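Local coordinates for protein tRNA(Phe) 7-((3-amino-3-carboxypropyl)-4-demethylwyosine(37)-N(4))-methyltransferase 1 (Pyrococcus horikoshii, PDB 2IT2) that probably methylates the N-4 position of a wyosine-derivative intermediate in tRNA(Phe), using S-adenosyl-L-methionine as methyl donor, at residues B[123-126]-B[132-135]; B[119-124]-B[145-150]; B[36-41]-B[186-191]; B[47-52]-B[140-145]. All coordinates share one frame; numbering follows the deposited sequence.

Contact 1: B[123-126]-B[132-135]; sequences NLAV and YSNI
Ala125 and Ser133 make the closest approach here. The methyl CB of Ala125 points across the gap and stops 3.5 Å from Ser133 OG, with Ser133 CB a little farther back at 4.0 Å. This is van der Waals contact between a methyl and a hydroxyl oxygen, not a hydrogen bond. Val126 adds one branch: its CG2 comes to 4.2 Å from Ser133 CB. Ser133 thus carries the whole 132-135 side of the contact. The backbones come nearest at Val126 and Ser133, whose CA atoms are 6.2 Å apart. The short side chains of Ala125 and Ser133 meet directly.

The arrangement belongs to a helix-loop-strand connection. Helix 115-127 ends, a short loop turns the chain back, and strand 134-138 enters the antiparallel sheet. Ser133 lies just before the strand and faces the helix. The CB atoms of Tyr132 and Asn134, on either side of it in sequence, point away from the helix.

The torsion of Ser133 keeps OG beside its own backbone N (chi1 -61°). The buried hydroxyl gives a hydrogen bond to Phe130 O within the loop. It also receives a weak one from Arg148 N of the neighbouring strand. The loop therefore fixes the oxygen that Ala125 packs against, and Ile147 touches both Ala125 and Ser133. Tyr132 makes a cation-pi contact with Arg148 of the second subunit, and Ile135 forms backbone hydrogen bonds with that same subunit.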
loop_
_atom_site.group_PDB
_atom_site.type_symbol
_atom_site.label_atom_id
_atom_site.label_comp_id
_atom_site.label_asym_id
_atom_site.label_seq_id
_atom_site.Cartn_x
_atom_site.Cartn_y
_atom_site.Cartn_z
ATOM N N ASN B 123 12.071 8.912 6.468
ATOM C CA ASN B 123 12.448 9.950 5.528
ATOM C C ASN B 123 13.552 9.509 4.565
ATOM O O ASN B 123 13.529 9.877 3.389
ATOM C CB ASN B 123 12.884 11.194 6.287
ATOM C CG ASN B 123 11.734 11.871 7.011
ATOM O OD1 ASN B 123 11.961 12.690 7.901
ATOM N ND2 ASN B 123 10.499 11.546 6.632
ATOM N N LEU B 124 14.519 8.739 5.070
ATOM C CA LEU B 124 15.623 8.236 4.250
ATOM C C LEU B 124 15.088 7.234 3.233
ATOM O O LEU B 124 15.467 7.270 2.063
ATOM C CB LEU B 124 16.697 7.558 5.120
ATOM C CG LEU B 124 17.814 6.838 4.349
ATOM C CD1 LEU B 124 18.618 7.853 3.549
ATOM C CD2 LEU B 124 18.724 6.088 5.307
ATOM N N ALA B 125 14.206 6.343 3.674
ATOM C CA ALA B 125 13.652 5.340 2.774
ATOM C C ALA B 125 12.881 6.011 1.642
ATOM O O ALA B 125 13.057 5.664 0.473
ATOM C CB ALA B 125 12.759 4.387 3.551
ATOM N N VAL B 126 12.042 6.985 1.985
ATOM C CA VAL B 126 11.275 7.690 0.965
ATOM C C VAL B 126 12.203 8.320 -0.073
ATOM O O VAL B 126 11.909 8.317 -1.268
ATOM C CB VAL B 126 10.397 8.790 1.591
ATOM C CG1 VAL B 126 9.785 9.661 0.497
ATOM C CG2 VAL B 126 9.301 8.158 2.433
ATOM N N TYR B 132 6.032 4.454 0.006
ATOM C CA TYR B 132 5.068 3.932 0.965
ATOM C C TYR B 132 5.697 3.523 2.295
ATOM O O TYR B 132 5.289 2.541 2.912
ATOM C CB TYR B 132 4.284 2.755 0.365
ATOM C CG TYR B 132 3.289 3.149 -0.709
ATOM C CD1 TYR B 132 2.596 4.360 -0.639
ATOM C CD2 TYR B 132 2.997 2.284 -1.765
ATOM C CE1 TYR B 132 1.636 4.699 -1.596
ATOM C CE2 TYR B 132 2.037 2.612 -2.723
ATOM C CZ TYR B 132 1.361 3.818 -2.632
ATOM O OH TYR B 132 0.400 4.134 -3.565
ATOM N N SER B 133 6.689 4.279 2.747
ATOM C CA SER B 133 7.329 3.966 4.013
ATOM C C SER B 133 6.671 4.772 5.128
ATOM O O SER B 133 6.294 5.936 4.925
ATOM C CB SER B 133 8.827 4.261 3.931
ATOM O OG SER B 133 9.442 3.457 2.926
ATOM N N ASN B 134 6.546 4.170 6.306
ATOM C CA ASN B 134 5.888 4.861 7.414
ATOM C C ASN B 134 6.060 4.118 8.732
ATOM O O ASN B 134 6.815 3.159 8.806
ATOM C CB ASN B 134 4.397 4.994 7.091
ATOM C CG ASN B 134 3.793 3.691 6.593
ATOM O OD1 ASN B 134 3.882 2.655 7.256
ATOM N ND2 ASN B 134 3.176 3.736 5.412
ATOM N N ILE B 135 5.390 4.578 9.786
ATOM C CA ILE B 135 5.463 3.878 11.059
ATOM C C ILE B 135 4.208 3.021 11.101
ATOM O O ILE B 135 3.099 3.534 11.218
ATOM C CB ILE B 135 5.485 4.850 12.239
ATOM C CG1 ILE B 135 6.814 5.618 12.218
ATOM C CG2 ILE B 135 5.259 4.082 13.537
ATOM C CD1 ILE B 135 6.889 6.771 13.197
#

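Contact 2: B[119-124]-B[145-150]; sequences VKLVNL and VEIRST
Leu121 and Val122 meet Val145 and Ile147 where helix 119-124 runs almost parallel to strand 145-148, at 3°, with 9.0 Å between the axes. Val145 points at the helix and does most of the work. Its CG1 lies anti to the backbone N (chi1 164°), and this sends the methyl in between two helix residues. Leu121 CD2 is 3.9 Å from Val145 CG1. Val122 CG2 reaches the same methyl at 3.8 Å. Both helix side chains come at it on a slant.

The packing is that of a helix laid along one face of an antiparallel sheet. Strand 143-148 sits inside that sheet, hydrogen-bonded to strand 98-112 and to strand 134-138. Glu146 faces the opposite side, where its OE2 is hydrogen-bonded to His109 NE2.

The two methyls of Leu121 divide their roles. CD2 covers Val145, while CD1 turns to Ile147 and lies 4.2 Å from Ile147 CD1. The CB of Ile147 does not point straight at the helix. Its extended outer chain (chi2 176°) carries CD1 back towards Leu121. Ala118 and Ala125 of the same helix touch Val145 and Ile147, respectively.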
loop_
_atom_site.group_PDB
_atom_site.type_symbol
_atom_site.label_atom_id
_atom_site.label_comp_id
_atom_site.label_asym_id
_atom_site.label_seq_id
_atom_site.Cartn_x
_atom_site.Cartn_y
_atom_site.Cartn_z
ATOM N N VAL B 119 11.378 8.179 12.491
ATOM C CA VAL B 119 11.099 9.199 11.485
ATOM C C VAL B 119 12.305 9.457 10.578
ATOM O O VAL B 119 12.151 9.712 9.382
ATOM C CB VAL B 119 10.664 10.510 12.152
ATOM C CG1 VAL B 119 10.480 11.605 11.108
ATOM C CG2 VAL B 119 9.380 10.277 12.905
ATOM N N LYS B 120 13.507 9.402 11.144
ATOM C CA LYS B 120 14.701 9.595 10.339
ATOM C C LYS B 120 14.793 8.508 9.272
ATOM O O LYS B 120 15.131 8.791 8.131
ATOM C CB LYS B 120 15.951 9.538 11.203
ATOM C CG LYS B 120 16.174 10.772 12.030
ATOM C CD LYS B 120 17.387 10.595 12.922
ATOM C CE LYS B 120 18.649 10.260 12.124
ATOM N NZ LYS B 120 18.984 11.299 11.110
ATOM N N LEU B 121 14.497 7.266 9.651
ATOM C CA LEU B 121 14.566 6.146 8.710
ATOM C C LEU B 121 13.486 6.242 7.638
ATOM O O LEU B 121 13.740 5.960 6.473
ATOM C CB LEU B 121 14.435 4.811 9.461
ATOM C CG LEU B 121 14.292 3.525 8.619
ATOM C CD1 LEU B 121 15.494 3.359 7.701
ATOM C CD2 LEU B 121 14.172 2.301 9.529
ATOM N N VAL B 122 12.282 6.632 8.040
ATOM C CA VAL B 122 11.195 6.750 7.081
ATOM C C VAL B 122 11.564 7.772 6.022
ATOM O O VAL B 122 11.406 7.539 4.823
ATOM C CB VAL B 122 9.890 7.173 7.767
ATOM C CG1 VAL B 122 8.875 7.622 6.717
ATOM C CG2 VAL B 122 9.344 6.011 8.573
ATOM N N ASN B 123 12.071 8.912 6.468
ATOM C CA ASN B 123 12.448 9.950 5.528
ATOM C C ASN B 123 13.552 9.509 4.565
ATOM O O ASN B 123 13.529 9.877 3.389
ATOM C CB ASN B 123 12.884 11.194 6.287
ATOM C CG ASN B 123 11.734 11.871 7.011
ATOM O OD1 ASN B 123 11.961 12.690 7.901
ATOM N ND2 ASN B 123 10.499 11.546 6.632
ATOM N N LEU B 124 14.519 8.739 5.070
ATOM C CA LEU B 124 15.623 8.236 4.250
ATOM C C LEU B 124 15.088 7.234 3.233
ATOM O O LEU B 124 15.467 7.270 2.063
ATOM C CB LEU B 124 16.697 7.558 5.120
ATOM C CG LEU B 124 17.814 6.838 4.349
ATOM C CD1 LEU B 124 18.618 7.853 3.549
ATOM C CD2 LEU B 124 18.724 6.088 5.307
ATOM N N VAL B 145 8.844 0.245 11.690
ATOM C CA VAL B 145 8.833 1.091 10.511
ATOM C C VAL B 145 8.690 0.106 9.342
ATOM O O VAL B 145 9.339 -0.947 9.325
ATOM C CB VAL B 145 10.168 1.838 10.345
ATOM C CG1 VAL B 145 10.285 2.380 8.935
ATOM C CG2 VAL B 145 10.249 2.973 11.356
ATOM N N GLU B 146 7.816 0.421 8.392
ATOM C CA GLU B 146 7.628 -0.427 7.205
ATOM C C GLU B 146 8.147 0.362 6.018
ATOM O O GLU B 146 7.825 1.542 5.867
ATOM C CB GLU B 146 6.148 -0.753 6.982
ATOM C CG GLU B 146 5.864 -1.641 5.777
ATOM C CD GLU B 146 4.420 -2.084 5.746
ATOM O OE1 GLU B 146 3.542 -1.230 5.498
ATOM O OE2 GLU B 146 4.156 -3.282 5.983
ATOM N N ILE B 147 8.966 -0.289 5.192
ATOM C CA ILE B 147 9.550 0.312 3.989
ATOM C C ILE B 147 8.944 -0.430 2.797
ATOM O O ILE B 147 9.017 -1.659 2.717
ATOM C CB ILE B 147 11.085 0.152 4.003
ATOM C CG1 ILE B 147 11.661 0.903 5.208
ATOM C CG2 ILE B 147 11.694 0.641 2.688
ATOM C CD1 ILE B 147 13.152 0.731 5.383
ATOM N N ARG B 148 8.342 0.313 1.877
ATOM C CA ARG B 148 7.676 -0.294 0.729
ATOM C C ARG B 148 7.603 0.698 -0.424
ATOM O O ARG B 148 7.552 1.908 -0.200
ATOM C CB ARG B 148 6.270 -0.720 1.165
ATOM C CG ARG B 148 5.493 -1.554 0.170
ATOM C CD ARG B 148 4.242 -2.125 0.831
ATOM N NE ARG B 148 3.278 -1.090 1.188
ATOM C CZ ARG B 148 2.437 -0.508 0.337
ATOM N NH1 ARG B 148 2.421 -0.851 -0.946
ATOM N NH2 ARG B 148 1.609 0.430 0.776
ATOM N N SER B 149 7.591 0.177 -1.652
ATOM C CA SER B 149 7.525 0.995 -2.863
ATOM C C SER B 149 6.105 0.973 -3.430
ATOM O O SER B 149 5.284 0.140 -3.040
ATOM C CB SER B 149 8.523 0.471 -3.909
ATOM O OG SER B 149 8.788 1.442 -4.913
ATOM N N THR B 150 5.829 1.885 -4.360
ATOM C CA THR B 150 4.502 2.008 -4.967
ATOM C C THR B 150 4.216 1.129 -6.177
ATOM O O THR B 150 3.051 0.882 -6.495
ATOM C CB THR B 150 4.237 3.451 -5.405
ATOM O OG1 THR B 150 5.124 3.787 -6.482
ATOM C CG2 THR B 150 4.451 4.402 -4.238
#

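Contact 3: B[36-41]-B[186-191]; sequences IPLLKK and EKLKRL
Leu38 meets Leu188 and Leu191, and it has by far the most surface buried by this contact. It points from the short helix 36-43 at the long C-terminal helix 167-194. Its CG is anti to the backbone N (chi1 172°), which brings both methyls forward to the other helix. CD2 lies 3.7 Å from Leu188 CD2, a methyl-to-methyl contact. The same CD2 also comes to 4.1 Å from Leu188 O, so it rests against the helix backbone as well.

The other methyl serves Leu191. Leu38 CD1 is 4.2 Å from Leu191 CG and so packs against the branch point of that side chain. Leu188 and Leu191 are three residues apart on one helix face. Leu38 crosses each of them at about a right angle.

The sheet lies next to these leucines. Leu108 of strand 98-112 touches both Leu38 and Leu191, and Pro106 touches Leu188. The contact therefore joins two helices, distant in sequence, over a shared strand.

No hydrogen bond or charge pair links the two segments. All three leucines are buried, so the attachment rests on shape and on removal of aliphatic surface from water.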
loop_
_atom_site.group_PDB
_atom_site.type_symbol
_atom_site.label_atom_id
_atom_site.label_comp_id
_atom_site.label_asym_id
_atom_site.label_seq_id
_atom_site.Cartn_x
_atom_site.Cartn_y
_atom_site.Cartn_z
ATOM N N ILE B 36 20.065 -9.854 1.734
ATOM C CA ILE B 36 20.822 -10.235 2.913
ATOM C C ILE B 36 21.818 -9.135 3.294
ATOM O O ILE B 36 21.934 -8.780 4.464
ATOM C CB ILE B 36 21.532 -11.583 2.690
ATOM C CG1 ILE B 36 20.476 -12.688 2.659
ATOM C CG2 ILE B 36 22.545 -11.863 3.795
ATOM C CD1 ILE B 36 21.047 -14.068 2.432
ATOM N N PRO B 37 22.547 -8.574 2.314
ATOM C CA PRO B 37 23.501 -7.513 2.663
ATOM C C PRO B 37 22.825 -6.315 3.339
ATOM O O PRO B 37 23.353 -5.759 4.297
ATOM C CB PRO B 37 24.102 -7.140 1.317
ATOM C CG PRO B 37 24.072 -8.448 0.577
ATOM C CD PRO B 37 22.707 -8.979 0.905
ATOM N N LEU B 38 21.656 -5.931 2.829
ATOM C CA LEU B 38 20.898 -4.806 3.373
ATOM C C LEU B 38 20.441 -5.095 4.796
ATOM O O LEU B 38 20.530 -4.231 5.663
ATOM C CB LEU B 38 19.680 -4.504 2.487
ATOM C CG LEU B 38 18.659 -3.475 2.982
ATOM C CD1 LEU B 38 19.319 -2.115 3.197
ATOM C CD2 LEU B 38 17.541 -3.379 1.960
ATOM N N LEU B 39 19.958 -6.311 5.042
ATOM C CA LEU B 39 19.504 -6.655 6.386
ATOM C C LEU B 39 20.672 -6.628 7.360
ATOM O O LEU B 39 20.538 -6.138 8.481
ATOM C CB LEU B 39 18.852 -8.039 6.427
ATOM C CG LEU B 39 17.600 -8.200 5.565
ATOM C CD1 LEU B 39 17.125 -9.631 5.680
ATOM C CD2 LEU B 39 16.516 -7.245 5.999
ATOM N N LYS B 40 21.820 -7.152 6.948
ATOM C CA LYS B 40 22.962 -7.134 7.851
ATOM C C LYS B 40 23.392 -5.705 8.125
ATOM O O LYS B 40 23.788 -5.386 9.243
ATOM C CB LYS B 40 24.128 -7.928 7.280
ATOM C CG LYS B 40 23.822 -9.399 7.165
ATOM C CD LYS B 40 24.998 -10.138 6.569
ATOM C CE LYS B 40 24.736 -11.635 6.455
ATOM N NZ LYS B 40 25.890 -12.335 5.818
ATOM N N LYS B 41 23.306 -4.842 7.113
ATOM C CA LYS B 41 23.689 -3.444 7.281
ATOM C C LYS B 41 22.754 -2.711 8.251
ATOM O O LYS B 41 23.210 -1.944 9.099
ATOM C CB LYS B 41 23.689 -2.712 5.932
ATOM C CG LYS B 41 24.572 -1.463 5.907
ATOM C CD LYS B 41 26.036 -1.836 6.074
ATOM C CE LYS B 41 26.946 -0.626 5.999
ATOM N NZ LYS B 41 26.630 0.360 7.062
ATOM N N GLU B 186 17.107 -2.081 -7.756
ATOM C CA GLU B 186 17.922 -0.869 -7.801
ATOM C C GLU B 186 17.699 -0.046 -6.542
ATOM O O GLU B 186 18.652 0.464 -5.956
ATOM C CB GLU B 186 17.549 -0.013 -9.008
ATOM C CG GLU B 186 17.873 -0.616 -10.347
ATOM C CD GLU B 186 17.033 0.003 -11.443
ATOM O OE1 GLU B 186 16.838 1.236 -11.413
ATOM O OE2 GLU B 186 16.572 -0.734 -12.339
ATOM N N LYS B 187 16.437 0.094 -6.142
ATOM C CA LYS B 187 16.087 0.855 -4.948
ATOM C C LYS B 187 16.637 0.209 -3.675
ATOM O O LYS B 187 17.043 0.906 -2.743
ATOM C CB LYS B 187 14.564 1.008 -4.851
ATOM C CG LYS B 187 13.990 1.912 -5.930
ATOM C CD LYS B 187 12.491 2.078 -5.792
ATOM C CE LYS B 187 11.985 3.079 -6.821
ATOM N NZ LYS B 187 10.520 3.259 -6.694
ATOM N N LEU B 188 16.654 -1.118 -3.619
ATOM C CA LEU B 188 17.183 -1.779 -2.433
ATOM C C LEU B 188 18.682 -1.521 -2.311
ATOM O O LEU B 188 19.189 -1.279 -1.215
ATOM C CB LEU B 188 16.895 -3.286 -2.481
ATOM C CG LEU B 188 15.426 -3.695 -2.281
ATOM C CD1 LEU B 188 15.220 -5.138 -2.736
ATOM C CD2 LEU B 188 15.034 -3.520 -0.816
ATOM N N LYS B 189 19.391 -1.561 -3.434
ATOM C CA LYS B 189 20.826 -1.303 -3.413
ATOM C C LYS B 189 21.084 0.157 -3.036
ATOM O O LYS B 189 22.032 0.451 -2.302
ATOM C CB LYS B 189 21.453 -1.617 -4.771
ATOM C CG LYS B 189 21.497 -3.095 -5.089
ATOM C CD LYS B 189 22.236 -3.345 -6.382
ATOM C CE LYS B 189 22.354 -4.826 -6.655
ATOM N NZ LYS B 189 21.025 -5.453 -6.876
ATOM N N ARG B 190 20.246 1.070 -3.523
ATOM C CA ARG B 190 20.407 2.488 -3.187
ATOM C C ARG B 190 20.253 2.690 -1.675
ATOM O O ARG B 190 21.053 3.388 -1.044
ATOM C CB ARG B 190 19.376 3.340 -3.929
ATOM C CG ARG B 190 19.729 3.627 -5.375
ATOM C CD ARG B 190 18.546 4.248 -6.101
ATOM N NE ARG B 190 18.013 5.436 -5.436
ATOM C CZ ARG B 190 16.876 6.032 -5.788
ATOM N NH1 ARG B 190 16.158 5.544 -6.789
ATOM N NH2 ARG B 190 16.456 7.114 -5.146
ATOM N N LEU B 191 19.221 2.086 -1.095
ATOM C CA LEU B 191 18.974 2.187 0.338
ATOM C C LEU B 191 20.155 1.646 1.150
ATOM O O LEU B 191 20.571 2.252 2.148
ATOM C CB LEU B 191 17.699 1.408 0.701
ATOM C CG LEU B 191 17.290 1.388 2.183
ATOM C CD1 LEU B 191 17.116 2.818 2.698
ATOM C CD2 LEU B 191 15.998 0.595 2.355
#

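Contact 4: B[47-52]-B[140-145]; sequences NYFTTS and NKKLIV
Lys142 lies across the edge of the Phe49 ring, and its chain can be followed outward. CB is 4.2 Å from Phe49 CZ. CG, set between the backbone N and the carbonyl carbon (chi1 54°), stands farther off. CD returns to 4.2 Å from Phe49 CZ, near the plane of the ring, so the aliphatic chain passes the ring edge and does not lie on a face. The chain stays extended beyond CG and crosses the phenylalanine at about a right angle. CE leads on to NZ, which ends 4.4 Å from Thr51 CG2, a loose approach to a methyl.

That methyl has other neighbours. Thr51 CG2 also meets Ile144 CD1 at 4.3 Å, and it sits in the plane of the Phe49 ring, at its edge. Phe11 and Ala14 touch Phe49 from outside the contact.

The backbones are too far apart to pair, with Thr51 CA and Ile144 CA 8.8 Å apart. Strand 98-112 lies between them: Phe49 and Thr51 form backbone hydrogen bonds with Gly111 and His109, respectively, and Leu143 with Ala112. This is packing between next-but-one strands of an antiparallel sheet, reaching over the strand they share.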
loop_
_atom_site.group_PDB
_atom_site.type_symbol
_atom_site.label_atom_id
_atom_site.label_comp_id
_atom_site.label_asym_id
_atom_site.label_seq_id
_atom_site.Cartn_x
_atom_site.Cartn_y
_atom_site.Cartn_z
ATOM N N ASN B 47 20.629 1.874 16.643
ATOM C CA ASN B 47 19.221 2.101 16.951
ATOM C C ASN B 47 18.142 1.406 16.124
ATOM O O ASN B 47 16.971 1.790 16.204
ATOM C CB ASN B 47 18.944 3.600 16.956
ATOM C CG ASN B 47 19.838 4.340 17.915
ATOM O OD1 ASN B 47 20.188 3.813 18.968
ATOM N ND2 ASN B 47 20.210 5.565 17.566
ATOM N N TYR B 48 18.516 0.368 15.381
ATOM C CA TYR B 48 17.553 -0.358 14.543
ATOM C C TYR B 48 17.820 -1.860 14.544
ATOM O O TYR B 48 18.895 -2.305 14.914
ATOM C CB TYR B 48 17.664 0.106 13.088
ATOM C CG TYR B 48 17.509 1.593 12.887
ATOM C CD1 TYR B 48 16.254 2.190 12.925
ATOM C CD2 TYR B 48 18.625 2.405 12.677
ATOM C CE1 TYR B 48 16.099 3.554 12.767
ATOM C CE2 TYR B 48 18.486 3.783 12.515
ATOM C CZ TYR B 48 17.215 4.354 12.571
ATOM O OH TYR B 48 17.051 5.723 12.531
ATOM N N PHE B 49 16.815 -2.629 14.128
ATOM C CA PHE B 49 16.934 -4.084 13.967
ATOM C C PHE B 49 15.892 -4.485 12.932
ATOM O O PHE B 49 14.932 -3.755 12.705
ATOM C CB PHE B 49 16.743 -4.869 15.284
ATOM C CG PHE B 49 15.396 -4.695 15.936
ATOM C CD1 PHE B 49 14.294 -5.441 15.513
ATOM C CD2 PHE B 49 15.230 -3.816 17.016
ATOM C CE1 PHE B 49 13.052 -5.314 16.146
ATOM C CE2 PHE B 49 13.987 -3.683 17.655
ATOM C CZ PHE B 49 12.896 -4.434 17.221
ATOM N N THR B 50 16.081 -5.628 12.282
ATOM C CA THR B 50 15.117 -6.054 11.273
ATOM C C THR B 50 14.285 -7.243 11.715
ATOM O O THR B 50 14.726 -8.070 12.517
ATOM C CB THR B 50 15.801 -6.421 9.933
ATOM O OG1 THR B 50 16.650 -7.559 10.120
ATOM C CG2 THR B 50 16.627 -5.253 9.404
ATOM N N THR B 51 13.058 -7.296 11.211
ATOM C CA THR B 51 12.159 -8.403 11.504
ATOM C C THR B 51 11.767 -8.929 10.119
ATOM O O THR B 51 12.293 -8.453 9.123
ATOM C CB THR B 51 10.916 -7.934 12.325
ATOM O OG1 THR B 51 10.171 -6.977 11.571
ATOM C CG2 THR B 51 11.354 -7.291 13.648
ATOM N N SER B 52 10.873 -9.907 10.041
ATOM C CA SER B 52 10.486 -10.475 8.741
ATOM C C SER B 52 10.418 -9.485 7.560
ATOM O O SER B 52 9.695 -8.496 7.630
ATOM C CB SER B 52 9.141 -11.191 8.881
ATOM O OG SER B 52 8.158 -10.329 9.420
ATOM N N ASN B 140 4.096 -1.683 23.233
ATOM C CA ASN B 140 4.956 -1.606 24.396
ATOM C C ASN B 140 6.229 -2.424 24.176
ATOM O O ASN B 140 7.198 -2.269 24.914
ATOM C CB ASN B 140 4.223 -2.102 25.639
ATOM C CG ASN B 140 3.054 -1.212 26.022
ATOM O OD1 ASN B 140 3.085 0.008 25.819
ATOM N ND2 ASN B 140 2.022 -1.814 26.594
ATOM N N LYS B 141 6.227 -3.286 23.158
ATOM C CA LYS B 141 7.395 -4.107 22.863
ATOM C C LYS B 141 8.327 -3.467 21.837
ATOM O O LYS B 141 9.543 -3.559 21.963
ATOM C CB LYS B 141 6.963 -5.497 22.375
ATOM C CG LYS B 141 6.249 -6.315 23.436
ATOM C CD LYS B 141 5.886 -7.703 22.938
ATOM C CE LYS B 141 5.146 -8.492 24.005
ATOM N NZ LYS B 141 4.857 -9.873 23.537
ATOM N N LYS B 142 7.762 -2.801 20.833
ATOM C CA LYS B 142 8.587 -2.198 19.798
ATOM C C LYS B 142 7.824 -1.224 18.906
ATOM O O LYS B 142 6.596 -1.135 18.957
ATOM C CB LYS B 142 9.218 -3.309 18.933
ATOM C CG LYS B 142 8.228 -4.311 18.340
ATOM C CD LYS B 142 8.933 -5.549 17.785
ATOM C CE LYS B 142 7.926 -6.596 17.332
ATOM N NZ LYS B 142 8.578 -7.885 16.972
ATOM N N LEU B 143 8.583 -0.469 18.118
ATOM C CA LEU B 143 8.030 0.471 17.148
ATOM C C LEU B 143 8.540 -0.046 15.806
ATOM O O LEU B 143 9.750 -0.113 15.591
ATOM C CB LEU B 143 8.569 1.886 17.383
ATOM C CG LEU B 143 8.044 2.993 16.452
ATOM C CD1 LEU B 143 8.390 4.328 17.078
ATOM C CD2 LEU B 143 8.633 2.913 15.058
ATOM N N ILE B 144 7.625 -0.397 14.907
ATOM C CA ILE B 144 8.019 -0.923 13.600
ATOM C C ILE B 144 7.798 0.084 12.492
ATOM O O ILE B 144 6.739 0.712 12.395
ATOM C CB ILE B 144 7.224 -2.227 13.235
ATOM C CG1 ILE B 144 7.511 -3.338 14.255
ATOM C CG2 ILE B 144 7.577 -2.700 11.813
ATOM C CD1 ILE B 144 8.953 -3.757 14.341
ATOM N N VAL B 145 8.844 0.245 11.690
ATOM C CA VAL B 145 8.833 1.091 10.511
ATOM C C VAL B 145 8.690 0.106 9.342
ATOM O O VAL B 145 9.339 -0.947 9.325
ATOM C CB VAL B 145 10.168 1.838 10.345
ATOM C CG1 VAL B 145 10.285 2.380 8.935
ATOM C CG2 VAL B 145 10.249 2.973 11.356
#

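In the fold
Contacts 1 and 2 hang on the same helix, 115-127; contact 1 joins it to the residue leading into strand 134-138, contact 2 to strand 143-148, and their centres are only 2 Å apart. Contact 3 is equally buried but joins two helices. Leu191 CD2 lies 4.2 Å from Ile147 CD1, which brings contacts 2 and 3 together. Contact 4 shares Val145 and strand 143-148 with contact 2, yet it is only partly buried and includes a lysine. Contacts 2 and 3 are purely aliphatic, whereas contact 1 includes a buried hydroxyl. Contacts 1 and 2 also border the second subunit, while the segments of contacts 3 and 4 touch no other chain of the assembly.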